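Similar to N-acetyltransferase (Staphylococcus aureus subsp. aureus, PDB 4MBU) probably transfers the acetyl group of acetyl-coenzyme A to an amine, as a member of the Gcn5-related N-acetyltransferase (GNAT) superfamily. Local coordinates at residues R6-E11 / I55-E60; A15-Y20 / K34-D39; L65-F70 / S86-A91. All coordinates share one frame; numbering follows the deposited sequence.

In the fold
Strand 3-7, helices 13-26 and 38-50, and strands 55-60, 63-72 and 82-89 follow one another along the chain, the order of the N-terminal half of a GNAT fold. Contact 1 pairs the first strand with 55-60 at one margin of the mixed sheet. Contact 3 pairs 63-72 with 82-89, its centre about 10 Å from that of contact 1, and F58 links the two through backbone bonds to L65 and G66. Contact 2 joins helix 13-26 to the loop leading into helix 38-50, about 12 Å from contact 3 and 15 Å from contact 1, centre to centre. I16 on V57 and F67, and I19 and Y20 on Y88, rest helix 13-26 on the sheet of both strand contacts.

Contact 1 of 3, residues R6-E11 / I55-E60; sequences RCAKKE and IFVFEE. With CD (cadmium ion), chain E; CD (cadmium ion), chain C.
Strand 3-7, one of the two outermost strands of the GNAT sheet within this chain, ends here against strand 55-60 in an antiparallel pairing. R6 and V57 form a hydrogen-bonded pair: R6 N donates to V57 O, and V57 N returns a nearly straight 2.8 Å bond to R6 O. Past the strand end, A8 N still reaches I55 O at 2.8 Å, from above the carbonyl plane, while A8 CB lies against I55 CG2 and V57 CG1. The R6 side chain starts from the crowded position between N and carbonyl carbon (chi1 55°) and then runs extended beside V57, whose CG2 sits over one guanidinium face, 3.5 Å from NH1. R6 crosses E59 obliquely. NH2 forms a salt bridge to E59 OE2 at 3.0 Å, in the guanidinium plane but above that of the carboxylate; the NE to OE1 bond is weak. NH1 bonds back to C7 O. NH2 is held chiefly by D12, through a further salt bridge, so two carboxylates share the positive charge, which probably favours their ionised form, and fix the group's rotation. In the non-hydrogen-bonded pair C7-F56 the side chains diverge, yet C7 SG comes 3.6 Å from F56 CE1, an oblique sulfur-aromatic contact. The same SG binds two cadmium ions, at 2.7 and 2.8 Å, the farther one also holding a water.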
loop_
_atom_site.group_PDB
_atom_site.type_symbol
_atom_site.label_atom_id
_atom_site.label_comp_id
_atom_site.label_asym_id
_atom_site.label_seq_id
_atom_site.Cartn_x
_atom_site.Cartn_y
_atom_site.Cartn_z
ATOM N N ARG A 6 31.175 1.272 8.043
ATOM C CA ARG A 6 32.248 0.333 7.690
ATOM C C ARG A 6 31.718 -1.087 7.704
ATOM O O ARG A 6 30.646 -1.334 8.233
ATOM C CB ARG A 6 33.418 0.452 8.671
ATOM C CG ARG A 6 33.035 0.286 10.156
ATOM C CD ARG A 6 34.276 0.167 11.046
ATOM N NE ARG A 6 33.967 -0.020 12.471
ATOM C CZ ARG A 6 33.557 -1.167 13.006
ATOM N NH1 ARG A 6 33.392 -2.233 12.231
ATOM N NH2 ARG A 6 33.305 -1.256 14.313
ATOM N N CYS A 7 32.459 -2.026 7.126
ATOM C CA CYS A 7 32.102 -3.424 7.284
ATOM C C CYS A 7 32.215 -3.831 8.749
ATOM O O CYS A 7 33.087 -3.347 9.481
ATOM C CB CYS A 7 32.995 -4.312 6.420
ATOM S SG CYS A 7 32.724 -4.010 4.689
ATOM N N ALA A 8 31.327 -4.726 9.170
ATOM C CA ALA A 8 31.314 -5.179 10.550
ATOM C C ALA A 8 32.491 -6.109 10.780
ATOM O O ALA A 8 32.970 -6.762 9.842
ATOM C CB ALA A 8 30.018 -5.898 10.852
ATOM N N LYS A 9 32.927 -6.181 12.036
ATOM C CA LYS A 9 33.985 -7.085 12.470
ATOM C C LYS A 9 33.477 -7.885 13.681
ATOM O O LYS A 9 32.440 -7.540 14.259
ATOM C CB LYS A 9 35.229 -6.278 12.860
ATOM C CG LYS A 9 35.704 -5.264 11.818
ATOM C CD LYS A 9 36.613 -5.899 10.766
ATOM C CE LYS A 9 38.001 -6.203 11.317
ATOM N NZ LYS A 9 38.748 -4.990 11.753
ATOM N N LYS A 10 34.205 -8.929 14.077
ATOM C CA LYS A 10 33.792 -9.768 15.208
ATOM C C LYS A 10 33.554 -8.952 16.484
ATOM O O LYS A 10 32.585 -9.173 17.219
ATOM C CB LYS A 10 34.835 -10.857 15.473
ATOM C CG LYS A 10 34.771 -12.050 14.536
ATOM C CD LYS A 10 35.898 -13.041 14.841
ATOM C CE LYS A 10 35.848 -14.276 13.929
ATOM N NZ LYS A 10 36.177 -13.997 12.493
ATOM N N GLU A 11 34.434 -7.987 16.725
ATOM C CA GLU A 11 34.345 -7.125 17.902
ATOM C C GLU A 11 33.076 -6.265 17.930
ATOM O O GLU A 11 32.785 -5.621 18.940
ATOM C CB GLU A 11 35.589 -6.232 18.028
ATOM C CG GLU A 11 36.426 -6.094 16.752
ATOM C CD GLU A 11 37.311 -7.306 16.482
ATOM O OE1 GLU A 11 37.496 -7.656 15.296
ATOM O OE2 GLU A 11 37.826 -7.905 17.456
ATOM N N ILE A 55 28.125 -7.230 5.714
ATOM C CA ILE A 55 27.515 -6.725 6.931
ATOM C C ILE A 55 28.140 -5.358 7.156
ATOM O O ILE A 55 29.362 -5.242 7.252
ATOM C CB ILE A 55 27.829 -7.610 8.152
ATOM C CG1 ILE A 55 27.538 -9.079 7.845
ATOM C CG2 ILE A 55 27.012 -7.147 9.364
ATOM C CD1 ILE A 55 28.089 -10.048 8.880
ATOM N N PHE A 56 27.314 -4.323 7.221
ATOM C CA PHE A 56 27.823 -2.984 7.468
ATOM C C PHE A 56 27.321 -2.514 8.817
ATOM O O PHE A 56 26.228 -2.876 9.236
ATOM C CB PHE A 56 27.363 -2.022 6.369
ATOM C CG PHE A 56 27.826 -2.417 4.997
ATOM C CD1 PHE A 56 29.170 -2.310 4.648
ATOM C CD2 PHE A 56 26.922 -2.893 4.057
ATOM C CE1 PHE A 56 29.601 -2.670 3.383
ATOM C CE2 PHE A 56 27.345 -3.263 2.792
ATOM C CZ PHE A 56 28.687 -3.147 2.453
ATOM N N VAL A 57 28.139 -1.728 9.502
ATOM C CA VAL A 57 27.726 -1.051 10.717
ATOM C C VAL A 57 27.910 0.451 10.545
ATOM O O VAL A 57 28.816 0.921 9.832
ATOM C CB VAL A 57 28.502 -1.531 11.974
ATOM C CG1 VAL A 57 28.213 -2.996 12.257
ATOM C CG2 VAL A 57 30.000 -1.297 11.810
ATOM N N PHE A 58 27.011 1.187 11.184
ATOM C CA PHE A 58 27.165 2.607 11.405
ATOM C C PHE A 58 27.678 2.740 12.815
ATOM O O PHE A 58 27.006 2.305 13.801
ATOM C CB PHE A 58 25.832 3.336 11.296
ATOM C CG PHE A 58 25.938 4.805 11.538
ATOM C CD1 PHE A 58 26.050 5.686 10.476
ATOM C CD2 PHE A 58 25.930 5.312 12.830
ATOM C CE1 PHE A 58 26.153 7.042 10.695
ATOM C CE2 PHE A 58 26.036 6.670 13.059
ATOM C CZ PHE A 58 26.145 7.538 11.988
ATOM N N GLU A 59 28.859 3.357 12.888
ATOM C CA GLU A 59 29.595 3.574 14.123
ATOM C C GLU A 59 29.806 5.071 14.343
ATOM O O GLU A 59 30.186 5.798 13.419
ATOM C CB GLU A 59 30.943 2.848 14.052
ATOM C CG GLU A 59 31.864 3.076 15.241
ATOM C CD GLU A 59 33.209 2.369 15.089
ATOM O OE1 GLU A 59 34.054 2.851 14.308
ATOM O OE2 GLU A 59 33.421 1.327 15.745
ATOM N N GLU A 60 29.538 5.529 15.564
ATOM C CA GLU A 60 29.745 6.935 15.921
ATOM C C GLU A 60 30.267 7.074 17.349
ATOM O O GLU A 60 29.709 6.480 18.273
ATOM C CB GLU A 60 28.450 7.729 15.766
ATOM C CG GLU A 60 28.580 9.205 16.087
ATOM C CD GLU A 60 27.265 9.950 15.923
ATOM O OE1 GLU A 60 27.075 10.602 14.875
ATOM O OE2 GLU A 60 26.421 9.879 16.843
HETATM CD CD CD E . 35.157 -2.847 4.245
HETATM CD CD CD C . 34.339 -6.143 4.027
HETATM O O HOH W 1 33.529 -7.608 6.008
#

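Contact 2 of 3, residues A15-Y20 / K34-D39; sequences AILAIY and KPQTID
L17 and Y20, three residues apart on helix 13-26, both point toward the segment that leads into helix 38-50, and Q36 reaches in to meet the two of them. All three side chains start the same way, with CG anti to the backbone N (chi1 -177° for L17, -173° for Q36), and Q36 stays extended beyond CG. It crosses L17 obliquely and Y20 at about a right angle, with its amide plane tilted 29° from the tyrosine ring. The touching atom is OE1, which approaches the ring obliquely, 3.5 Å from Y20 CD2 and slightly farther from CE2. L17 divides its branches between two neighbours. Its CD1 lies 3.5 Å from the backbone Q36 O and 3.7 Å from Q36 OE1, while CD2 reaches the start of helix 38-50, 3.9 Å from I38 CB. T37, directly before that helix, turns its side chain away from helix 13-26 and serves as the N-cap. This surface contact thus joins the first two helices of the GNAT fold, which lie between its first and second strands in the chain, and Y20 stands at the border with the second subunit, packing on W76 of that subunit. No hydrogen bond crosses between the two segments. The loop is tied down by its surroundings instead: Q36 N bonds to N21 OD1, and Q36 OE1 accepts from R41 NE. R41 serves both sides, since it also makes a cation-pi contact with Y20. L17 supplies the apolar part of the contact, and the positive charge of R41 probably strengthens the polarisation of the glutamine carbonyl.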
loop_
_atom_site.group_PDB
_atom_site.type_symbol
_atom_site.label_atom_id
_atom_site.label_comp_id
_atom_site.label_asym_id
_atom_site.label_seq_id
_atom_site.Cartn_x
_atom_site.Cartn_y
_atom_site.Cartn_z
ATOM N N ALA A 15 27.530 -5.590 20.323
ATOM C CA ALA A 15 26.694 -4.411 20.072
ATOM C C ALA A 15 25.566 -4.819 19.139
ATOM O O ALA A 15 24.381 -4.579 19.419
ATOM C CB ALA A 15 27.523 -3.299 19.453
ATOM N N ILE A 16 25.938 -5.513 18.064
ATOM C CA ILE A 16 24.955 -5.943 17.074
ATOM C C ILE A 16 23.899 -6.774 17.788
ATOM O O ILE A 16 22.693 -6.511 17.653
ATOM C CB ILE A 16 25.618 -6.704 15.891
ATOM C CG1 ILE A 16 26.285 -5.696 14.941
ATOM C CG2 ILE A 16 24.596 -7.552 15.131
ATOM C CD1 ILE A 16 27.232 -6.312 13.913
ATOM N N LEU A 17 24.351 -7.710 18.622
ATOM C CA LEU A 17 23.415 -8.604 19.302
ATOM C C LEU A 17 22.386 -7.780 20.069
ATOM O O LEU A 17 21.175 -7.992 19.918
ATOM C CB LEU A 17 24.149 -9.572 20.235
ATOM C CG LEU A 17 23.286 -10.610 20.965
ATOM C CD1 LEU A 17 22.604 -11.527 19.991
ATOM C CD2 LEU A 17 24.114 -11.421 21.942
ATOM N N ALA A 18 22.864 -6.787 20.818
ATOM C CA ALA A 18 21.969 -6.027 21.682
ATOM C C ALA A 18 20.885 -5.414 20.820
ATOM O O ALA A 18 19.683 -5.585 21.091
ATOM C CB ALA A 18 22.729 -4.952 22.444
ATOM N N ILE A 19 21.318 -4.766 19.737
ATOM C CA ILE A 19 20.388 -4.058 18.870
ATOM C C ILE A 19 19.322 -5.055 18.406
ATOM O O ILE A 19 18.118 -4.821 18.583
ATOM C CB ILE A 19 21.120 -3.413 17.661
ATOM C CG1 ILE A 19 22.130 -2.365 18.138
ATOM C CG2 ILE A 19 20.131 -2.773 16.708
ATOM C CD1 ILE A 19 22.929 -1.725 16.983
ATOM N N TYR A 20 19.781 -6.206 17.910
ATOM C CA TYR A 20 18.886 -7.209 17.346
ATOM C C TYR A 20 17.917 -7.649 18.421
ATOM O O TYR A 20 16.707 -7.670 18.197
ATOM C CB TYR A 20 19.684 -8.404 16.828
ATOM C CG TYR A 20 18.905 -9.403 15.987
ATOM C CD1 TYR A 20 18.477 -9.084 14.703
ATOM C CD2 TYR A 20 18.652 -10.687 16.460
ATOM C CE1 TYR A 20 17.797 -10.020 13.920
ATOM C CE2 TYR A 20 17.984 -11.622 15.697
ATOM C CZ TYR A 20 17.555 -11.282 14.428
ATOM O OH TYR A 20 16.893 -12.221 13.677
ATOM N N LYS A 34 12.094 -15.222 20.907
ATOM C CA LYS A 34 13.153 -15.353 21.912
ATOM C C LYS A 34 14.421 -14.599 21.528
ATOM O O LYS A 34 14.825 -14.617 20.361
ATOM C CB LYS A 34 13.520 -16.829 22.103
ATOM C CG LYS A 34 12.453 -17.684 22.779
ATOM C CD LYS A 34 12.854 -19.161 22.749
ATOM C CE LYS A 34 11.747 -20.083 23.273
ATOM N NZ LYS A 34 11.621 -20.078 24.764
ATOM N N PRO A 35 15.073 -13.963 22.518
ATOM C CA PRO A 35 16.345 -13.274 22.270
ATOM C C PRO A 35 17.367 -14.242 21.682
ATOM O O PRO A 35 17.372 -15.426 22.038
ATOM C CB PRO A 35 16.786 -12.834 23.667
ATOM C CG PRO A 35 15.522 -12.755 24.458
ATOM C CD PRO A 35 14.647 -13.856 23.926
ATOM N N GLN A 36 18.197 -13.744 20.772
ATOM C CA GLN A 36 19.246 -14.537 20.149
ATOM C C GLN A 36 20.430 -14.613 21.111
ATOM O O GLN A 36 20.639 -13.707 21.920
ATOM C CB GLN A 36 19.678 -13.867 18.840
ATOM C CG GLN A 36 20.656 -14.669 17.989
ATOM C CD GLN A 36 21.030 -13.954 16.702
ATOM O OE1 GLN A 36 21.392 -12.776 16.714
ATOM N NE2 GLN A 36 20.944 -14.666 15.581
ATOM N N THR A 37 21.199 -15.694 21.034
ATOM C CA THR A 37 22.389 -15.842 21.874
ATOM C C THR A 37 23.633 -15.350 21.135
ATOM O O THR A 37 23.615 -15.180 19.913
ATOM C CB THR A 37 22.606 -17.302 22.314
ATOM O OG1 THR A 37 22.890 -18.111 21.165
ATOM C CG2 THR A 37 21.372 -17.843 23.033
ATOM N N ILE A 38 24.717 -15.133 21.870
ATOM C CA ILE A 38 25.942 -14.636 21.250
ATOM C C ILE A 38 26.589 -15.671 20.311
ATOM O O ILE A 38 27.192 -15.306 19.298
ATOM C CB ILE A 38 26.933 -14.107 22.314
ATOM C CG1 ILE A 38 28.221 -13.586 21.660
ATOM C CG2 ILE A 38 27.205 -15.179 23.371
ATOM C CD1 ILE A 38 28.012 -12.337 20.816
ATOM N N ASP A 39 26.434 -16.956 20.628
ATOM C CA ASP A 39 26.952 -18.019 19.765
ATOM C C ASP A 39 26.191 -18.095 18.439
ATOM O O ASP A 39 26.781 -18.335 17.383
ATOM C CB ASP A 39 26.885 -19.381 20.469
ATOM C CG ASP A 39 27.756 -19.446 21.713
ATOM O OD1 ASP A 39 28.642 -18.579 21.878
ATOM O OD2 ASP A 39 27.552 -20.380 22.522
#

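Contact 3 of 3, residues L65-F70 / S86-A91; sequences LGFATF and SIYVDA
F67 holds its ring in the crowded position between backbone N and carbonyl carbon (chi1 80°), whereas Y88 sets CG anti to its carbonyl carbon (chi1 -58°); together these torsions bring the two side chains alongside each other on one face of the sheet, pointing the same way. The ring planes are 29° apart but slid past each other, with centroids 5.2 Å apart, so overlap is slight. The tightest touch is F67 CZ to Y88 CD2 at 3.4 Å, and F67 CE1 also rests on Y88 CB. F67 and Y88 form an antiparallel hydrogen-bonded pair: F67 N donates to Y88 O, and Y88 N donates to F67 O at 2.9 Å, almost straight. T69 and S86 repeat this pattern in the same hairpin, the central one of the GNAT fold, and D90 N bonds to L65 O at 2.9 Å from above the carbonyl plane. Beyond D90 the chain enters a loop containing R94, which V89 touches, consistent with the family's acetyl-CoA pyrophosphate-binding loop. On the other face, the non-hydrogen-bonded pair A68-I87 brings A68 CB 3.9 Å from I87 CG1. On the side of strand 55-60, F58 is opposed by two residues, L65 and G66, which makes a classic beta bulge. T69 OG1 is engaged by P54 O and K48. Helix 13-26 overlies the F67-Y88 face, with I16 on F67, I19 on Y88 and the Y20 ring edge-to-face with Y88, while helix 98-112 packs L102, L103 and L106 against A68 and I87, so the hairpin lies sandwiched between helices.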
loop_
_atom_site.group_PDB
_atom_site.type_symbol
_atom_site.label_atom_id
_atom_site.label_comp_id
_atom_site.label_asym_id
_atom_site.label_seq_id
_atom_site.Cartn_x
_atom_site.Cartn_y
_atom_site.Cartn_z
ATOM N N LEU A 65 25.906 2.026 16.302
ATOM C CA LEU A 65 24.525 2.473 16.477
ATOM C C LEU A 65 23.596 1.838 15.459
ATOM O O LEU A 65 22.372 1.999 15.540
ATOM C CB LEU A 65 24.425 4.000 16.381
ATOM C CG LEU A 65 25.307 4.782 17.366
ATOM C CD1 LEU A 65 25.071 6.284 17.243
ATOM C CD2 LEU A 65 25.083 4.321 18.805
ATOM N N GLY A 66 24.159 1.143 14.475
ATOM C CA GLY A 66 23.269 0.434 13.564
ATOM C C GLY A 66 23.991 -0.602 12.740
ATOM O O GLY A 66 25.215 -0.538 12.620
ATOM N N PHE A 67 23.250 -1.556 12.180
ATOM C CA PHE A 67 23.856 -2.522 11.259
ATOM C C PHE A 67 22.891 -2.932 10.160
ATOM O O PHE A 67 21.695 -2.677 10.260
ATOM C CB PHE A 67 24.440 -3.734 11.998
ATOM C CG PHE A 67 23.429 -4.771 12.387
ATOM C CD1 PHE A 67 22.702 -4.645 13.567
ATOM C CD2 PHE A 67 23.237 -5.902 11.594
ATOM C CE1 PHE A 67 21.770 -5.627 13.937
ATOM C CE2 PHE A 67 22.317 -6.884 11.958
ATOM C CZ PHE A 67 21.579 -6.745 13.127
ATOM N N ALA A 68 23.427 -3.532 9.098
ATOM C CA ALA A 68 22.640 -3.857 7.908
ATOM C C ALA A 68 23.305 -4.940 7.088
ATOM O O ALA A 68 24.531 -5.017 7.009
ATOM C CB ALA A 68 22.433 -2.626 7.053
ATOM N N THR A 69 22.490 -5.775 6.456
ATOM C CA THR A 69 23.045 -6.847 5.658
ATOM C C THR A 69 22.101 -7.244 4.528
ATOM O O THR A 69 20.933 -6.849 4.516
ATOM C CB THR A 69 23.382 -8.079 6.550
ATOM O OG1 THR A 69 24.055 -9.072 5.766
ATOM C CG2 THR A 69 22.114 -8.687 7.143
ATOM N N PHE A 70 22.612 -7.995 3.554
ATOM C CA PHE A 70 21.701 -8.666 2.626
ATOM C C PHE A 70 22.083 -10.121 2.389
ATOM O O PHE A 70 23.192 -10.543 2.730
ATOM C CB PHE A 70 21.457 -7.872 1.326
ATOM C CG PHE A 70 22.662 -7.750 0.401
ATOM C CD1 PHE A 70 23.148 -6.498 0.050
ATOM C CD2 PHE A 70 23.261 -8.874 -0.164
ATOM C CE1 PHE A 70 24.222 -6.373 -0.827
ATOM C CE2 PHE A 70 24.351 -8.750 -1.026
ATOM C CZ PHE A 70 24.825 -7.502 -1.360
ATOM N N SER A 86 18.174 -6.354 5.256
ATOM C CA SER A 86 17.603 -5.906 6.519
ATOM C C SER A 86 18.498 -4.867 7.181
ATOM O O SER A 86 19.730 -4.880 7.023
ATOM C CB SER A 86 17.306 -7.086 7.453
ATOM O OG SER A 86 18.332 -8.049 7.421
ATOM N N ILE A 87 17.856 -3.948 7.894
ATOM C CA ILE A 87 18.529 -2.828 8.536
ATOM C C ILE A 87 17.977 -2.681 9.948
ATOM O O ILE A 87 16.766 -2.718 10.149
ATOM C CB ILE A 87 18.255 -1.510 7.795
ATOM C CG1 ILE A 87 18.777 -1.556 6.357
ATOM C CG2 ILE A 87 18.871 -0.316 8.539
ATOM C CD1 ILE A 87 18.212 -0.426 5.500
ATOM N N TYR A 88 18.866 -2.509 10.920
ATOM C CA TYR A 88 18.463 -2.315 12.307
ATOM C C TYR A 88 19.224 -1.144 12.906
ATOM O O TYR A 88 20.445 -1.062 12.791
ATOM C CB TYR A 88 18.724 -3.583 13.114
ATOM C CG TYR A 88 18.017 -4.800 12.574
ATOM C CD1 TYR A 88 16.700 -5.059 12.908
ATOM C CD2 TYR A 88 18.667 -5.683 11.727
ATOM C CE1 TYR A 88 16.053 -6.157 12.428
ATOM C CE2 TYR A 88 18.028 -6.792 11.237
ATOM C CZ TYR A 88 16.715 -7.017 11.594
ATOM O OH TYR A 88 16.047 -8.111 11.117
ATOM N N VAL A 89 18.491 -0.227 13.525
ATOM C CA VAL A 89 19.079 0.963 14.132
ATOM C C VAL A 89 18.757 0.953 15.619
ATOM O O VAL A 89 17.618 0.664 16.006
ATOM C CB VAL A 89 18.510 2.260 13.506
ATOM C CG1 VAL A 89 19.000 3.476 14.271
ATOM C CG2 VAL A 89 18.902 2.367 12.033
ATOM N N ASP A 90 19.756 1.238 16.449
ATOM C CA ASP A 90 19.540 1.331 17.892
ATOM C C ASP A 90 18.414 2.327 18.181
ATOM O O ASP A 90 18.315 3.371 17.530
ATOM C CB ASP A 90 20.830 1.747 18.601
ATOM C CG ASP A 90 20.736 1.613 20.113
ATOM O OD1 ASP A 90 20.160 2.511 20.760
ATOM O OD2 ASP A 90 21.242 0.611 20.659
ATOM N N ALA A 91 17.550 1.988 19.136
ATOM C CA ALA A 91 16.385 2.821 19.439
ATOM C C ALA A 91 16.768 4.161 20.075
ATOM O O ALA A 91 15.990 5.112 20.053
ATOM C CB ALA A 91 15.390 2.055 20.316
#